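Local coordinates for protein intradiol ring-cleavage dioxygenase (Streptomyces sp. SirexAA-E, PDB 4ILV) that probably cleaves catechol-type aromatic diols between their two hydroxyls at a non-haem ferric iron, as a secreted dioxygenase fused to a carbohydrate-binding module, at residues 36-41 with 143-148; 82-88 with 131-137; 123-128 with 154-160. All blocks are in the same frame, centred on the assembly; numbering follows the deposited sequence.

Contact 1 (36-41 with 143-148)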
# COMPACT_ATOMS: atom_id res chain seq x y z
N THR A 36 13.09 1.68 1.21
CA THR A 36 11.78 2.14 1.68
C THR A 36 11.72 2.23 3.20
O THR A 36 11.91 1.24 3.89
CB THR A 36 10.69 1.19 1.18
OG1 THR A 36 10.80 1.03 -0.24
CG2 THR A 36 9.29 1.72 1.54
N PRO A 37 11.47 3.45 3.73
CA PRO A 37 11.42 3.67 5.18
C PRO A 37 10.28 2.89 5.82
O PRO A 37 9.25 2.66 5.18
CB PRO A 37 11.15 5.17 5.29
CG PRO A 37 11.61 5.75 4.01
CD PRO A 37 11.35 4.71 2.98
N ASP A 38 10.46 2.49 7.07
CA ASP A 38 9.40 1.78 7.78
C ASP A 38 8.54 2.75 8.59
O ASP A 38 8.96 3.86 8.90
CB ASP A 38 9.98 0.70 8.70
CG ASP A 38 10.91 1.26 9.74
OD1 ASP A 38 12.06 1.62 9.39
OD2 ASP A 38 10.50 1.35 10.91
N GLN A 39 7.32 2.32 8.91
CA GLN A 39 6.42 3.11 9.75
C GLN A 39 5.61 2.17 10.63
O GLN A 39 5.63 0.95 10.45
CB GLN A 39 5.49 3.99 8.91
CG GLN A 39 6.20 5.10 8.18
CD GLN A 39 5.31 6.29 7.88
OE1 GLN A 39 4.12 6.13 7.62
NE2 GLN A 39 5.89 7.48 7.93
N MET A 40 4.89 2.73 11.59
CA MET A 40 4.13 1.90 12.52
C MET A 40 2.99 1.13 11.86
O MET A 40 2.46 1.50 10.80
CB MET A 40 3.66 2.72 13.72
CG MET A 40 2.85 3.96 13.39
SD MET A 40 2.38 4.82 14.91
CE MET A 40 3.99 5.07 15.66
N GLU A 41 2.64 0.01 12.48
CA GLU A 41 1.58 -0.87 12.02
C GLU A 41 0.19 -0.25 12.20
O GLU A 41 -0.65 -0.30 11.30
CB GLU A 41 1.66 -2.18 12.79
CG GLU A 41 0.60 -3.22 12.48
CD GLU A 41 0.84 -4.51 13.25
OE1 GLU A 41 1.71 -5.31 12.85
OE2 GLU A 41 0.18 -4.70 14.29
N LEU A 143 9.08 -5.77 6.62
CA LEU A 143 9.04 -4.31 6.65
C LEU A 143 7.59 -3.83 6.79
O LEU A 143 6.75 -4.15 5.94
CB LEU A 143 9.64 -3.73 5.37
CG LEU A 143 9.49 -2.21 5.27
CD1 LEU A 143 10.57 -1.54 6.11
CD2 LEU A 143 9.54 -1.71 3.82
N THR A 144 7.30 -3.06 7.83
CA THR A 144 5.97 -2.44 7.99
C THR A 144 6.04 -0.97 7.63
O THR A 144 6.90 -0.24 8.13
CB THR A 144 5.48 -2.55 9.44
OG1 THR A 144 5.35 -3.93 9.80
CG2 THR A 144 4.11 -1.85 9.62
N THR A 145 5.14 -0.53 6.76
CA THR A 145 5.21 0.85 6.29
C THR A 145 3.87 1.35 5.76
O THR A 145 2.86 0.66 5.85
CB THR A 145 6.35 1.03 5.25
OG1 THR A 145 6.56 2.41 4.97
CG2 THR A 145 6.05 0.30 3.95
N GLN A 146 3.87 2.56 5.22
CA GLN A 146 2.65 3.14 4.67
C GLN A 146 2.91 3.87 3.36
O GLN A 146 4.04 4.30 3.09
CB GLN A 146 2.05 4.13 5.67
CG GLN A 146 1.75 3.53 7.01
CD GLN A 146 1.16 4.53 7.98
OE1 GLN A 146 0.51 5.51 7.57
NE2 GLN A 146 1.37 4.30 9.27
N LEU A 147 1.87 4.03 2.55
CA LEU A 147 1.98 4.84 1.33
C LEU A 147 1.10 6.07 1.42
O LEU A 147 -0.05 5.99 1.88
CB LEU A 147 1.59 4.01 0.11
CG LEU A 147 2.30 2.66 -0.03
CD1 LEU A 147 1.82 1.93 -1.27
CD2 LEU A 147 3.83 2.82 -0.05
N TYR A 148 1.62 7.21 0.95
CA TYR A 148 0.89 8.48 1.03
C TYR A 148 0.53 9.01 -0.35
O TYR A 148 1.05 8.53 -1.36
CB TYR A 148 1.68 9.53 1.81
CG TYR A 148 1.88 9.16 3.26
CD1 TYR A 148 0.85 9.29 4.18
CD2 TYR A 148 3.10 8.67 3.71
CE1 TYR A 148 1.03 8.94 5.50
CE2 TYR A 148 3.29 8.32 5.04
CZ TYR A 148 2.23 8.46 5.93
OH TYR A 148 2.38 8.12 7.25
O HOH W 1 1.65 0.40 8.45
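Gln39 and Tyr148 reach for each other from opposite directions. Tyr148 OH donates to Gln39 OE1 at 2.7 Å, in the plane of the amide and on a lone pair. The amide stands steeply to the ring, with planes 78° apart, and meets it at its edge. Gln146 crosses the Gln39 side chain at about a right angle, and its CD lies 3.4 Å from Gln39 OE1. Gln146 NE2 makes a weak bond to Met40 O, while Gln146 OE1 accepts from Arg127 NH1. Thr145 OG1 sits anti to its own backbone N (chi1 -170°), which turns the hydroxyl to Pro37 O at 2.7 Å. Gln39 N adds a backbone bond to Thr144 O at 2.7 Å. Near the start of the strand, Leu143 CD1 packs on Asp38 CB at 3.5 Å. Gln39 NE2 bonds to Leu160 O, so both ends of the amide are held. A leucine at Gln39 would probably leave Tyr148 OH without this acceptor and Leu160 O without its donor. One water bridges Met40 O and Thr145 O. The 36-41 loop thus runs across strand 143-148, which is outermost in its antiparallel sheet and pairs with strand 130-136.

Contact 2 (82-88 with 131-137). With FE (Fe (III) ion), chain C.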
# COMPACT_ATOMS: atom_id res chain seq x y z
N VAL A 82 8.23 -11.77 -3.24
CA VAL A 82 8.06 -10.89 -2.09
C VAL A 82 6.60 -10.85 -1.69
O VAL A 82 5.74 -10.65 -2.54
CB VAL A 82 8.54 -9.47 -2.38
CG1 VAL A 82 8.28 -8.56 -1.17
CG2 VAL A 82 10.02 -9.48 -2.77
N LEU A 83 6.33 -11.05 -0.40
CA LEU A 83 4.98 -10.92 0.15
C LEU A 83 4.62 -9.44 0.39
O LEU A 83 5.34 -8.73 1.08
CB LEU A 83 4.87 -11.73 1.45
CG LEU A 83 3.59 -11.77 2.30
CD1 LEU A 83 3.40 -10.55 3.20
CD2 LEU A 83 2.37 -12.02 1.44
N LEU A 84 3.53 -8.99 -0.22
CA LEU A 84 2.98 -7.66 0.04
C LEU A 84 1.56 -7.78 0.61
O LEU A 84 0.68 -8.30 -0.05
CB LEU A 84 2.95 -6.83 -1.23
CG LEU A 84 4.34 -6.54 -1.83
CD1 LEU A 84 4.19 -5.98 -3.22
CD2 LEU A 84 5.06 -5.54 -0.93
N ASP A 85 1.37 -7.30 1.83
CA ASP A 85 0.11 -7.45 2.54
C ASP A 85 -0.45 -6.06 2.79
O ASP A 85 0.08 -5.31 3.61
CB ASP A 85 0.38 -8.19 3.86
CG ASP A 85 -0.90 -8.56 4.63
OD1 ASP A 85 -2.01 -8.51 4.05
OD2 ASP A 85 -0.79 -8.93 5.82
N PHE A 86 -1.51 -5.71 2.07
CA PHE A 86 -2.08 -4.37 2.12
C PHE A 86 -3.32 -4.32 3.01
O PHE A 86 -4.11 -5.27 3.06
CB PHE A 86 -2.49 -3.91 0.72
CG PHE A 86 -1.34 -3.64 -0.22
CD1 PHE A 86 -0.71 -2.41 -0.22
CD2 PHE A 86 -0.93 -4.59 -1.14
CE1 PHE A 86 0.31 -2.13 -1.10
CE2 PHE A 86 0.10 -4.32 -2.04
CZ PHE A 86 0.73 -3.10 -2.01
N TRP A 87 -3.50 -3.22 3.74
CA TRP A 87 -4.79 -2.94 4.36
C TRP A 87 -5.03 -1.42 4.41
O TRP A 87 -4.08 -0.64 4.32
CB TRP A 87 -4.94 -3.62 5.73
CG TRP A 87 -4.12 -3.03 6.83
CD1 TRP A 87 -4.56 -2.24 7.86
CD2 TRP A 87 -2.71 -3.21 7.05
NE1 TRP A 87 -3.52 -1.90 8.68
CE2 TRP A 87 -2.37 -2.48 8.21
CE3 TRP A 87 -1.70 -3.89 6.36
CZ2 TRP A 87 -1.07 -2.42 8.71
CZ3 TRP A 87 -0.40 -3.83 6.86
CH2 TRP A 87 -0.10 -3.10 8.02
N GLN A 88 -6.30 -1.01 4.53
CA GLN A 88 -6.65 0.40 4.39
C GLN A 88 -8.08 0.65 4.81
O GLN A 88 -8.87 -0.28 4.92
CB GLN A 88 -6.53 0.84 2.93
CG GLN A 88 -7.60 0.19 2.03
CD GLN A 88 -7.66 0.77 0.64
OE1 GLN A 88 -6.89 0.40 -0.24
NE2 GLN A 88 -8.59 1.70 0.44
N ILE A 131 -2.36 4.18 2.68
CA ILE A 131 -2.60 2.75 2.57
C ILE A 131 -1.50 2.03 3.34
O ILE A 131 -0.32 2.34 3.18
CB ILE A 131 -2.54 2.31 1.09
CG1 ILE A 131 -3.74 2.87 0.33
CG2 ILE A 131 -2.50 0.79 0.98
CD1 ILE A 131 -3.64 2.62 -1.19
N HIS A 132 -1.88 1.06 4.19
CA HIS A 132 -0.87 0.33 4.95
C HIS A 132 -0.31 -0.84 4.15
O HIS A 132 -1.02 -1.46 3.37
CB HIS A 132 -1.46 -0.22 6.23
CG HIS A 132 -1.85 0.82 7.24
ND1 HIS A 132 -0.97 1.30 8.18
CD2 HIS A 132 -3.03 1.45 7.47
CE1 HIS A 132 -1.59 2.19 8.94
NE2 HIS A 132 -2.83 2.31 8.52
N VAL A 133 0.96 -1.16 4.36
CA VAL A 133 1.56 -2.31 3.69
C VAL A 133 2.67 -2.95 4.53
O VAL A 133 3.50 -2.27 5.15
CB VAL A 133 2.07 -1.95 2.27
CG1 VAL A 133 3.18 -0.88 2.32
CG2 VAL A 133 2.58 -3.21 1.52
N LYS A 134 2.67 -4.28 4.56
CA LYS A 134 3.81 -5.04 5.09
C LYS A 134 4.48 -5.78 3.93
O LYS A 134 3.80 -6.46 3.17
CB LYS A 134 3.36 -6.05 6.14
CG LYS A 134 2.99 -5.42 7.47
CD LYS A 134 2.40 -6.45 8.40
CE LYS A 134 2.03 -5.82 9.73
NZ LYS A 134 3.24 -5.62 10.57
N ALA A 135 5.80 -5.64 3.81
CA ALA A 135 6.56 -6.30 2.75
C ALA A 135 7.56 -7.28 3.35
O ALA A 135 8.28 -6.94 4.29
CB ALA A 135 7.31 -5.25 1.89
N GLN A 136 7.60 -8.49 2.81
CA GLN A 136 8.56 -9.47 3.31
C GLN A 136 9.16 -10.28 2.18
O GLN A 136 8.46 -11.04 1.51
CB GLN A 136 7.91 -10.41 4.33
CG GLN A 136 8.90 -11.34 5.02
CD GLN A 136 8.24 -12.26 6.03
OE1 GLN A 136 7.06 -12.60 5.90
NE2 GLN A 136 8.99 -12.67 7.05
N ALA A 137 10.46 -10.08 1.97
CA ALA A 137 11.23 -10.89 1.04
C ALA A 137 11.43 -12.27 1.68
O ALA A 137 11.52 -12.38 2.90
CB ALA A 137 12.58 -10.24 0.78
FE FE C . -4.43 3.73 9.23
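Trp87 lays its indole over His132 across two antiparallel strands. Its CG lies between the backbone N and the carbonyl carbon (chi1 72°), which swings the ring toward the neighbouring strand. From CB the chain leads to CG, facing His132 CB, and to CD1, 4.0 Å from His132 CD2. NE1 comes next, over the imidazole face, 3.5 Å from His132 CG. The five-membered ring and the imidazole form an offset stack, with centroids 4.4 Å apart and planes at 8°. CE2 and CZ2 continue over the histidine, and His132 CB lies against the face of the six-membered ring. At the far rim, CZ3 meets Lys134 CG edge-on at 3.8 Å, and CH2 meets Lys134 CE at 3.9 Å. Lys134 NZ goes on to Thr144 and Glu41. Backbone bonds join Leu83 with Gln136, Asp85 with Lys134 and Trp87 with His132. On the opposite face, Val133 CG2 rests over the Phe86 ring, 3.9 Å from its centroid. Leu84 CD2 touches Ala135 CB at 3.6 Å. The stack probably helps fix the rotation of His132, whose NE2 binds the ferric iron at 2.3 Å. His132, Tyr95, Tyr124 and His130 make the two-tyrosine, two-histidine iron site characteristic of intradiol dioxygenases.

Contact 3 (123-128 with 154-160). With FE (Fe (III) ion), chain C; EDO (1,2-ethanediol), chain D.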
# COMPACT_ATOMS: atom_id res chain seq x y z
N LEU A 123 -10.56 9.69 4.63
CA LEU A 123 -9.93 10.27 5.81
C LEU A 123 -10.65 9.88 7.11
O LEU A 123 -11.88 9.74 7.13
CB LEU A 123 -9.92 11.78 5.70
CG LEU A 123 -9.07 12.43 4.62
CD1 LEU A 123 -9.20 13.94 4.76
CD2 LEU A 123 -7.62 11.99 4.75
N TYR A 124 -9.87 9.77 8.18
CA TYR A 124 -10.40 9.51 9.51
C TYR A 124 -9.64 10.37 10.54
O TYR A 124 -8.67 11.03 10.16
CB TYR A 124 -10.39 8.01 9.82
CG TYR A 124 -9.04 7.33 9.87
CD1 TYR A 124 -8.28 7.33 11.04
CD2 TYR A 124 -8.55 6.63 8.78
CE1 TYR A 124 -7.06 6.68 11.11
CE2 TYR A 124 -7.31 5.97 8.83
CZ TYR A 124 -6.58 6.00 10.00
OH TYR A 124 -5.36 5.36 10.07
N PRO A 125 -10.10 10.42 11.82
CA PRO A 125 -9.50 11.44 12.69
C PRO A 125 -7.98 11.37 12.90
O PRO A 125 -7.40 10.32 13.18
CB PRO A 125 -10.25 11.25 14.02
CG PRO A 125 -11.62 10.71 13.59
CD PRO A 125 -11.28 9.78 12.45
N GLY A 126 -7.34 12.53 12.75
CA GLY A 126 -5.95 12.70 13.07
C GLY A 126 -4.94 12.27 12.01
O GLY A 126 -3.75 12.52 12.18
N ARG A 127 -5.39 11.64 10.94
CA ARG A 127 -4.44 11.11 9.96
C ARG A 127 -4.68 11.63 8.56
O ARG A 127 -5.82 11.82 8.13
CB ARG A 127 -4.48 9.57 9.93
CG ARG A 127 -4.18 8.89 11.26
CD ARG A 127 -2.93 8.02 11.22
NE ARG A 127 -1.89 8.56 10.35
CZ ARG A 127 -1.16 7.82 9.53
NH1 ARG A 127 -1.35 6.50 9.47
NH2 ARG A 127 -0.23 8.39 8.76
N THR A 128 -3.58 11.84 7.84
CA THR A 128 -3.67 12.10 6.41
C THR A 128 -4.05 10.79 5.70
O THR A 128 -4.12 9.73 6.32
CB THR A 128 -2.36 12.65 5.86
OG1 THR A 128 -2.59 13.15 4.53
CG2 THR A 128 -1.30 11.56 5.82
N ARG A 154 -3.63 17.25 4.52
CA ARG A 154 -3.22 16.67 5.79
C ARG A 154 -1.77 16.19 5.84
O ARG A 154 -1.26 15.84 6.90
CB ARG A 154 -4.20 15.58 6.23
CG ARG A 154 -5.54 16.13 6.71
CD ARG A 154 -6.45 15.00 7.14
NE ARG A 154 -7.68 15.50 7.74
CZ ARG A 154 -8.41 14.82 8.61
NH1 ARG A 154 -9.52 15.36 9.11
NH2 ARG A 154 -8.04 13.60 8.99
N ASN A 155 -1.09 16.21 4.70
CA ASN A 155 0.34 15.91 4.69
C ASN A 155 1.12 16.95 5.49
O ASN A 155 2.21 16.68 5.98
CB ASN A 155 0.87 15.83 3.26
CG ASN A 155 0.35 14.61 2.52
OD1 ASN A 155 -0.27 13.70 3.10
ND2 ASN A 155 0.60 14.59 1.22
N THR A 156 0.55 18.15 5.63
CA THR A 156 1.17 19.21 6.40
C THR A 156 0.79 19.14 7.88
O THR A 156 1.45 19.74 8.72
CB THR A 156 0.82 20.61 5.86
OG1 THR A 156 -0.56 20.88 6.10
CG2 THR A 156 1.10 20.69 4.37
N THR A 157 -0.28 18.43 8.20
CA THR A 157 -0.73 18.37 9.60
C THR A 157 -0.33 17.07 10.29
O THR A 157 -0.19 17.02 11.51
CB THR A 157 -2.26 18.57 9.72
OG1 THR A 157 -2.95 17.60 8.93
CG2 THR A 157 -2.65 19.96 9.25
N ASP A 158 -0.15 16.00 9.51
CA ASP A 158 0.11 14.68 10.07
C ASP A 158 1.61 14.48 10.24
O ASP A 158 2.34 14.31 9.26
CB ASP A 158 -0.49 13.61 9.16
CG ASP A 158 -0.41 12.21 9.75
OD1 ASP A 158 0.41 11.95 10.65
OD2 ASP A 158 -1.18 11.34 9.29
N ALA A 159 2.06 14.47 11.49
CA ALA A 159 3.47 14.30 11.83
C ALA A 159 4.05 12.99 11.32
O ALA A 159 5.27 12.86 11.16
CB ALA A 159 3.67 14.42 13.33
N LEU A 160 3.20 12.00 11.07
CA LEU A 160 3.66 10.70 10.60
C LEU A 160 4.03 10.73 9.12
O LEU A 160 4.70 9.83 8.63
CB LEU A 160 2.59 9.64 10.83
CG LEU A 160 2.71 8.73 12.05
CD1 LEU A 160 2.46 9.52 13.33
CD2 LEU A 160 1.73 7.58 11.93
FE FE C . -4.43 3.73 9.23
C1 EDO D . -3.12 4.40 12.16
O1 EDO D . -2.84 4.62 10.77
C2 EDO D . -4.45 3.64 12.34
O2 EDO D . -4.60 2.62 11.32
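Arg127 and Asp158 form the tight part of this contact. The arginine turns side-on, and its NE and NH2 both reach Asp158 OD2, each at 3.1 Å. The guanidinium and carboxylate planes are perpendicular. NE uses the syn lone pair of OD2, while Thr128 N comes from the anti side at 2.8 Å. Three N-H groups thus grip one oxygen, which would probably favour the charged carboxylate. The other oxygen, OD1, accepts from Leu160 N in an Asx turn. Leu160 CD2 lies over the centre of the guanidinium face, 3.8 Å from Arg127 CZ. Beside this, Thr128 OG1 donates to Asn155 OD1 at 2.8 Å.

The other side is looser and lies at the surface. Arg154 extends from CG to NE past Thr128 and spans the type II turn of Tyr124 to Arg127. Its NH2 bonds to Tyr124 O at 2.9 Å and to Arg127 O at 3.0 Å, approaching both carbonyls from above their planes. Leu123 CD1 rests on one face of this guanidinium. Pro125 and Gly126, at the exposed tip of the turn, add little.

The turn carries Tyr124, and Tyr124 OH binds the iron at 2.1 Å. Arg127 NH1 bonds to O1 of an ethanediol, probably from the crystallisation liquor, that chelates the metal through both oxygens. A diol held this way is consistent with the catechol pocket of an intradiol dioxygenase.

Overall arrangement
Contact 2 is the buried one, contact 1 is partly buried and contact 3 lies at the surface. Contacts 1 and 2 share one antiparallel sheet, where strands 130-136 and 143-148 are neighbours. Contact 2 is regular strand pairing with aromatic and apolar packing. Contact 1 mixes backbone and side-chain bonds from a loop, and contact 3 relies on arginines and a carboxylate between two loops. A probable backbone bond from Leu143 N to Ala135 O ties contact 1 to contact 2. Tyr148 CE1 packs on Thr128 CG2 where contact 1 meets contact 3. Contacts 2 and 3, with centres about 21 Å apart, converge on the iron through His132 and Tyr124.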